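Local coordinates for novel protein similar to vertebrate potassium voltage-gated channel, subfamily H (Eag-related) family (Danio rerio, PDB 3UKN), which probably forms the pore of a voltage-gated, delayed-rectifier potassium channel, this chain being its cytoplasmic C-linker and cyclic nucleotide-binding homology region, at residues Leu73-Leu78 with Asp169-Ser174; Arg92-Ile97 with Lys176-Val181. All coordinates share one frame; numbering follows the deposited sequence.

Contact 1 of 2, residues Leu73-Leu78 with Asp169-Ser174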
loop_
_atom_site.group_PDB
_atom_site.type_symbol
_atom_site.label_atom_id
_atom_site.label_comp_id
_atom_site.label_asym_id
_atom_site.label_seq_id
_atom_site.Cartn_x
_atom_site.Cartn_y
_atom_site.Cartn_z
ATOM N N LEU B 73 -13.741 -14.671 12.024
ATOM C CA LEU B 73 -14.241 -13.410 11.484
ATOM C C LEU B 73 -15.669 -13.584 11.018
ATOM O O LEU B 73 -16.005 -14.595 10.392
ATOM C CB LEU B 73 -13.367 -12.898 10.327
ATOM C CG LEU B 73 -11.862 -12.749 10.598
ATOM C CD1 LEU B 73 -11.096 -12.167 9.386
ATOM C CD2 LEU B 73 -11.627 -11.913 11.829
ATOM N N ASN B 74 -16.507 -12.603 11.339
ATOM C CA ASN B 74 -17.856 -12.516 10.769
ATOM C C ASN B 74 -18.087 -11.092 10.234
ATOM O O ASN B 74 -18.807 -10.293 10.836
ATOM C CB ASN B 74 -18.917 -12.902 11.809
ATOM N N LYS B 75 -17.442 -10.776 9.114
ATOM C CA LYS B 75 -17.460 -9.425 8.570
ATOM C C LYS B 75 -18.824 -9.019 7.998
ATOM O O LYS B 75 -19.325 -9.647 7.064
ATOM C CB LYS B 75 -16.371 -9.284 7.502
ATOM C CG LYS B 75 -14.936 -9.321 8.068
ATOM C CD LYS B 75 -14.662 -8.120 8.959
ATOM C CE LYS B 75 -13.574 -8.420 9.978
ATOM N NZ LYS B 75 -13.239 -7.218 10.792
ATOM N N GLU B 76 -19.397 -7.948 8.548
ATOM C CA GLU B 76 -20.709 -7.452 8.139
ATOM C C GLU B 76 -20.820 -7.259 6.626
ATOM O O GLU B 76 -21.842 -7.591 6.024
ATOM C CB GLU B 76 -21.050 -6.147 8.858
ATOM C CG GLU B 76 -21.352 -6.300 10.344
ATOM C CD GLU B 76 -20.101 -6.345 11.222
ATOM O OE1 GLU B 76 -18.985 -6.555 10.692
ATOM O OE2 GLU B 76 -20.241 -6.166 12.456
ATOM N N LEU B 77 -19.763 -6.736 6.017
ATOM C CA LEU B 77 -19.749 -6.547 4.579
ATOM C C LEU B 77 -20.170 -7.838 3.892
ATOM O O LEU B 77 -21.071 -7.831 3.065
ATOM C CB LEU B 77 -18.370 -6.080 4.100
ATOM C CG LEU B 77 -18.169 -5.630 2.648
ATOM C CD1 LEU B 77 -17.155 -4.489 2.560
ATOM C CD2 LEU B 77 -17.706 -6.800 1.805
ATOM N N LEU B 78 -19.553 -8.949 4.267
ATOM C CA LEU B 78 -19.774 -10.209 3.573
ATOM C C LEU B 78 -21.099 -10.876 3.912
ATOM O O LEU B 78 -21.377 -11.965 3.416
ATOM C CB LEU B 78 -18.646 -11.201 3.873
ATOM C CG LEU B 78 -17.290 -10.869 3.271
ATOM C CD1 LEU B 78 -16.294 -11.947 3.651
ATOM C CD2 LEU B 78 -17.408 -10.688 1.751
ATOM N N ASP B 169 -18.207 4.426 10.777
ATOM C CA ASP B 169 -17.382 3.234 10.830
ATOM C C ASP B 169 -17.565 2.449 9.532
ATOM O O ASP B 169 -18.641 1.910 9.260
ATOM C CB ASP B 169 -17.770 2.386 12.033
ATOM C CG ASP B 169 -16.790 1.272 12.296
ATOM O OD1 ASP B 169 -16.170 0.777 11.330
ATOM O OD2 ASP B 169 -16.646 0.885 13.473
ATOM N N LEU B 170 -16.507 2.391 8.732
ATOM C CA LEU B 170 -16.572 1.810 7.407
ATOM C C LEU B 170 -15.751 0.534 7.280
ATOM O O LEU B 170 -14.720 0.387 7.925
ATOM C CB LEU B 170 -16.057 2.829 6.397
ATOM C CG LEU B 170 -16.801 4.162 6.383
ATOM C CD1 LEU B 170 -16.001 5.198 5.593
ATOM C CD2 LEU B 170 -18.167 3.971 5.771
ATOM N N GLN B 171 -16.228 -0.389 6.453
ATOM C CA GLN B 171 -15.437 -1.529 6.019
ATOM C C GLN B 171 -15.252 -1.414 4.526
ATOM O O GLN B 171 -16.021 -0.727 3.855
ATOM C CB GLN B 171 -16.142 -2.851 6.321
ATOM C CG GLN B 171 -16.250 -3.162 7.777
ATOM C CD GLN B 171 -16.869 -4.513 8.044
ATOM O OE1 GLN B 171 -17.221 -5.255 7.119
ATOM N NE2 GLN B 171 -17.011 -4.842 9.318
ATOM N N TYR B 172 -14.261 -2.116 3.991
ATOM C CA TYR B 172 -13.996 -2.019 2.564
ATOM C C TYR B 172 -13.037 -3.094 2.093
ATOM O O TYR B 172 -12.309 -3.696 2.890
ATOM C CB TYR B 172 -13.458 -0.615 2.213
ATOM C CG TYR B 172 -12.077 -0.297 2.764
ATOM C CD1 TYR B 172 -10.921 -0.592 2.029
ATOM C CD2 TYR B 172 -11.923 0.316 4.014
ATOM C CE1 TYR B 172 -9.630 -0.280 2.535
ATOM C CE2 TYR B 172 -10.635 0.626 4.524
ATOM C CZ TYR B 172 -9.505 0.319 3.783
ATOM O OH TYR B 172 -8.258 0.631 4.294
ATOM N N ILE B 173 -13.044 -3.310 0.785
ATOM C CA ILE B 173 -12.137 -4.212 0.106
ATOM C C ILE B 173 -11.633 -3.474 -1.151
ATOM O O ILE B 173 -12.432 -2.892 -1.897
ATOM C CB ILE B 173 -12.863 -5.466 -0.330
ATOM C CG1 ILE B 173 -13.567 -6.109 0.861
ATOM C CG2 ILE B 173 -11.906 -6.445 -0.993
ATOM C CD1 ILE B 173 -14.181 -7.452 0.541
ATOM N N SER B 174 -10.319 -3.472 -1.363
ATOM C CA SER B 174 -9.735 -2.782 -2.500
ATOM C C SER B 174 -10.168 -3.494 -3.750
ATOM O O SER B 174 -10.360 -4.717 -3.745
ATOM C CB SER B 174 -8.210 -2.817 -2.425
ATOM O OG SER B 174 -7.746 -4.156 -2.514
#

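Contact 2 of 2, residues Arg92-Ile97 with Lys176-Val181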
loop_
_atom_site.group_PDB
_atom_site.type_symbol
_atom_site.label_atom_id
_atom_site.label_comp_id
_atom_site.label_asym_id
_atom_site.label_seq_id
_atom_site.Cartn_x
_atom_site.Cartn_y
_atom_site.Cartn_z
ATOM N N ARG B 92 -13.770 -17.030 2.674
ATOM C CA ARG B 92 -12.632 -16.926 3.588
ATOM C C ARG B 92 -11.578 -15.937 3.086
ATOM O O ARG B 92 -11.227 -14.996 3.794
ATOM C CB ARG B 92 -12.029 -18.295 3.889
ATOM C CG ARG B 92 -12.834 -19.032 4.944
ATOM C CD ARG B 92 -12.396 -20.466 5.103
ATOM N NE ARG B 92 -13.146 -21.154 6.148
ATOM C CZ ARG B 92 -13.006 -22.448 6.421
ATOM N NH1 ARG B 92 -12.150 -23.176 5.714
ATOM N NH2 ARG B 92 -13.717 -23.017 7.391
ATOM N N SER B 93 -11.094 -16.153 1.867
ATOM C CA SER B 93 -10.161 -15.236 1.200
ATOM C C SER B 93 -10.615 -13.780 1.287
ATOM O O SER B 93 -9.858 -12.915 1.691
ATOM C CB SER B 93 -9.990 -15.629 -0.269
ATOM O OG SER B 93 -9.703 -17.015 -0.398
ATOM N N LEU B 94 -11.863 -13.514 0.916
ATOM C CA LEU B 94 -12.388 -12.161 0.989
ATOM C C LEU B 94 -12.340 -11.597 2.392
ATOM O O LEU B 94 -12.057 -10.414 2.598
ATOM C CB LEU B 94 -13.834 -12.103 0.471
ATOM C CG LEU B 94 -14.019 -12.217 -1.044
ATOM C CD1 LEU B 94 -15.507 -12.152 -1.440
ATOM C CD2 LEU B 94 -13.242 -11.116 -1.734
ATOM N N SER B 95 -12.649 -12.427 3.365
ATOM C CA SER B 95 -12.782 -11.914 4.722
ATOM C C SER B 95 -11.424 -11.504 5.255
ATOM O O SER B 95 -11.338 -10.638 6.123
ATOM C CB SER B 95 -13.419 -12.952 5.667
ATOM O OG SER B 95 -12.487 -13.960 5.965
ATOM N N LEU B 96 -10.370 -12.131 4.739
ATOM C CA LEU B 96 -9.015 -11.826 5.193
ATOM C C LEU B 96 -8.410 -10.523 4.618
ATOM O O LEU B 96 -7.371 -10.071 5.096
ATOM C CB LEU B 96 -8.083 -13.017 4.935
ATOM C CG LEU B 96 -8.397 -14.318 5.682
ATOM C CD1 LEU B 96 -7.618 -15.497 5.104
ATOM C CD2 LEU B 96 -8.143 -14.166 7.178
ATOM N N ILE B 97 -9.045 -9.932 3.603
ATOM C CA ILE B 97 -8.544 -8.688 2.998
ATOM C C ILE B 97 -9.490 -7.510 3.259
ATOM O O ILE B 97 -9.359 -6.446 2.659
ATOM C CB ILE B 97 -8.281 -8.805 1.445
ATOM C CG1 ILE B 97 -9.595 -9.045 0.671
ATOM C CG2 ILE B 97 -7.208 -9.874 1.131
ATOM C CD1 ILE B 97 -9.447 -9.066 -0.866
ATOM N N LYS B 176 -8.308 -3.961 -6.237
ATOM C CA LYS B 176 -7.178 -4.816 -6.568
ATOM C C LYS B 176 -7.329 -6.172 -5.878
ATOM O O LYS B 176 -7.234 -7.207 -6.520
ATOM C CB LYS B 176 -5.882 -4.141 -6.132
ATOM C CG LYS B 176 -4.594 -4.801 -6.605
ATOM C CD LYS B 176 -3.397 -4.018 -6.062
ATOM C CE LYS B 176 -2.180 -4.895 -5.808
ATOM N NZ LYS B 176 -1.560 -5.379 -7.075
ATOM N N GLY B 177 -7.591 -6.165 -4.575
ATOM C CA GLY B 177 -7.639 -7.405 -3.807
ATOM C C GLY B 177 -8.853 -8.212 -4.226
ATOM O O GLY B 177 -8.793 -9.419 -4.445
ATOM N N LEU B 178 -9.962 -7.509 -4.355
ATOM C CA LEU B 178 -11.206 -8.088 -4.810
ATOM C C LEU B 178 -11.044 -8.727 -6.166
ATOM O O LEU B 178 -11.554 -9.821 -6.393
ATOM C CB LEU B 178 -12.281 -7.011 -4.874
ATOM C CG LEU B 178 -13.616 -7.428 -5.463
ATOM C CD1 LEU B 178 -14.417 -8.251 -4.463
ATOM C CD2 LEU B 178 -14.364 -6.161 -5.819
ATOM N N ARG B 179 -10.320 -8.080 -7.070
ATOM C CA ARG B 179 -10.224 -8.624 -8.423
ATOM C C ARG B 179 -9.355 -9.851 -8.421
ATOM O O ARG B 179 -9.575 -10.778 -9.192
ATOM C CB ARG B 179 -9.695 -7.588 -9.429
ATOM C CG ARG B 179 -10.709 -6.482 -9.781
ATOM C CD ARG B 179 -10.013 -5.304 -10.438
ATOM N NE ARG B 179 -10.917 -4.199 -10.756
ATOM C CZ ARG B 179 -10.515 -2.942 -10.946
ATOM N NH1 ARG B 179 -9.226 -2.628 -10.828
ATOM N NH2 ARG B 179 -11.396 -1.994 -11.244
ATOM N N GLU B 180 -8.357 -9.848 -7.544
ATOM C CA GLU B 180 -7.438 -10.968 -7.421
ATOM C C GLU B 180 -8.219 -12.188 -6.928
ATOM O O GLU B 180 -8.131 -13.277 -7.494
ATOM C CB GLU B 180 -6.302 -10.604 -6.465
ATOM C CG GLU B 180 -5.325 -11.727 -6.170
ATOM C CD GLU B 180 -4.123 -11.252 -5.365
ATOM O OE1 GLU B 180 -3.271 -12.094 -5.009
ATOM O OE2 GLU B 180 -4.025 -10.034 -5.091
ATOM N N VAL B 181 -9.027 -11.990 -5.896
ATOM C CA VAL B 181 -9.879 -13.075 -5.389
ATOM C C VAL B 181 -10.881 -13.628 -6.418
ATOM O O VAL B 181 -10.961 -14.843 -6.615
ATOM C CB VAL B 181 -10.589 -12.688 -4.096
ATOM C CG1 VAL B 181 -11.500 -13.819 -3.645
ATOM C CG2 VAL B 181 -9.557 -12.397 -3.028
#

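Contact 1 of 2, residues Leu73-Leu78 with Asp169-Ser174
Strand 168-174 belongs to the cupin-type beta-roll of the cyclic nucleotide-binding homology domain, and the side chain of Q171 reaches across to K75-L77 in the loop between helices 63-71 and 88-96. CB of Q171 points at the loop. CG stands anti to the carbonyl carbon, beside the backbone N (chi1 -68°), and the chain then runs extended (chi2 -176°), so the amide arrives end-on at the turn. Here it works in both directions. Q171 OE1 accepts the backbone N of L77 at 3.1 Å, a fairly straight bond whose donor sits above the carbonyl plane of the amide, and it also lies against CB of L77. Q171 NE2 donates to OE1 of E76 at 3.0 Å, a more bent bond that meets the carboxylate from above its plane. The E76 chain, bent at chi2, crosses Q171 at about a right angle, with the carboxylate and amide planes 73° apart. Two bonds in opposite senses fix the flip of the buried amide, and the nearby carboxylate would probably polarise its N-H. CD of K75 lies 4.0 Å from NE2 of Q171, while K75 NZ hydrogen-bonds to NE2 of H28 of the second subunit. Beyond the amide the contact turns apolar. L77, with CG anti to its backbone N, sends CD1 to the backbone of the strand at Y172 and also packs on F121 of the adjacent strand 118-122. Y172 itself points away from the loop, its hydroxyl hydrogen-bonded to D53 N. The two branched chains L77 and I173 cross obliquely, with L77 CD2 resting 3.8 Å from I173 CD1.

Contact 2 of 2, residues Arg92-Ile97 with Lys176-Val181
Apolar packing alone joins the C-terminal turn of helix 88-96, together with I97 just after it, to helix 175-184. The short helical segments run nearly antiparallel, at 166°, with their axes 10.2 Å apart at closest approach. V181 points toward the partner and splits its two methyls. V181 CG1, anti to the backbone N, sits 3.7 Å from CD2 of L94 and also touches CB of S93; V181 CG2 lies 4.0 Å from CD1 of I97. L94 leaves its helix at the flank of the interface, but L94 CD2 swings in to cross V181 obliquely and to meet CD1 of L178 at 4.1 Å.

Side chain against backbone is the second kind of contact. I97 has CG1 in the crowded position between the backbone N and the carbonyl carbon (chi1 65°) and is then extended, which drives I97 CD1 to 3.5 Å from G177 C. Glycine has no side chain here, so the methyl can lie directly on the helix backbone.

No hydrogen bond crosses between the segments. S95 OG donates to R92 O at 2.7 Å, in the carbonyl plane and on a lone pair; R92 O also takes L96 N, so two bonds grip it near the helix end. S93 OG turns back to G89 O, leaving its CB for V181.

Helices flanking the beta-roll, one before its first strand and one after strand 168-174, are typical of the cyclic nucleotide-binding domain fold.

Contact 1 ties strand 168-174, and contact 2 the helix that follows it, to the chain between helix 63-71 and strand 99-103, and along the sequence their segments alternate. Contact 1 is the more buried, about 9 Å from the chain centre by its own centre; contact 2, about 13 Å out, is only partly buried. Their chemistry differs: a strand glutamine hydrogen-bonded by loop polar atoms, beside a small aliphatic patch, in contact 1; aliphatic helix-to-helix packing without cross-segment hydrogen bonds in contact 2. They meet at I173, whose CG2 packs 3.6 Å from I97 CD1 and also touches L178. L78 CD1 against S95 CB forms a second junction.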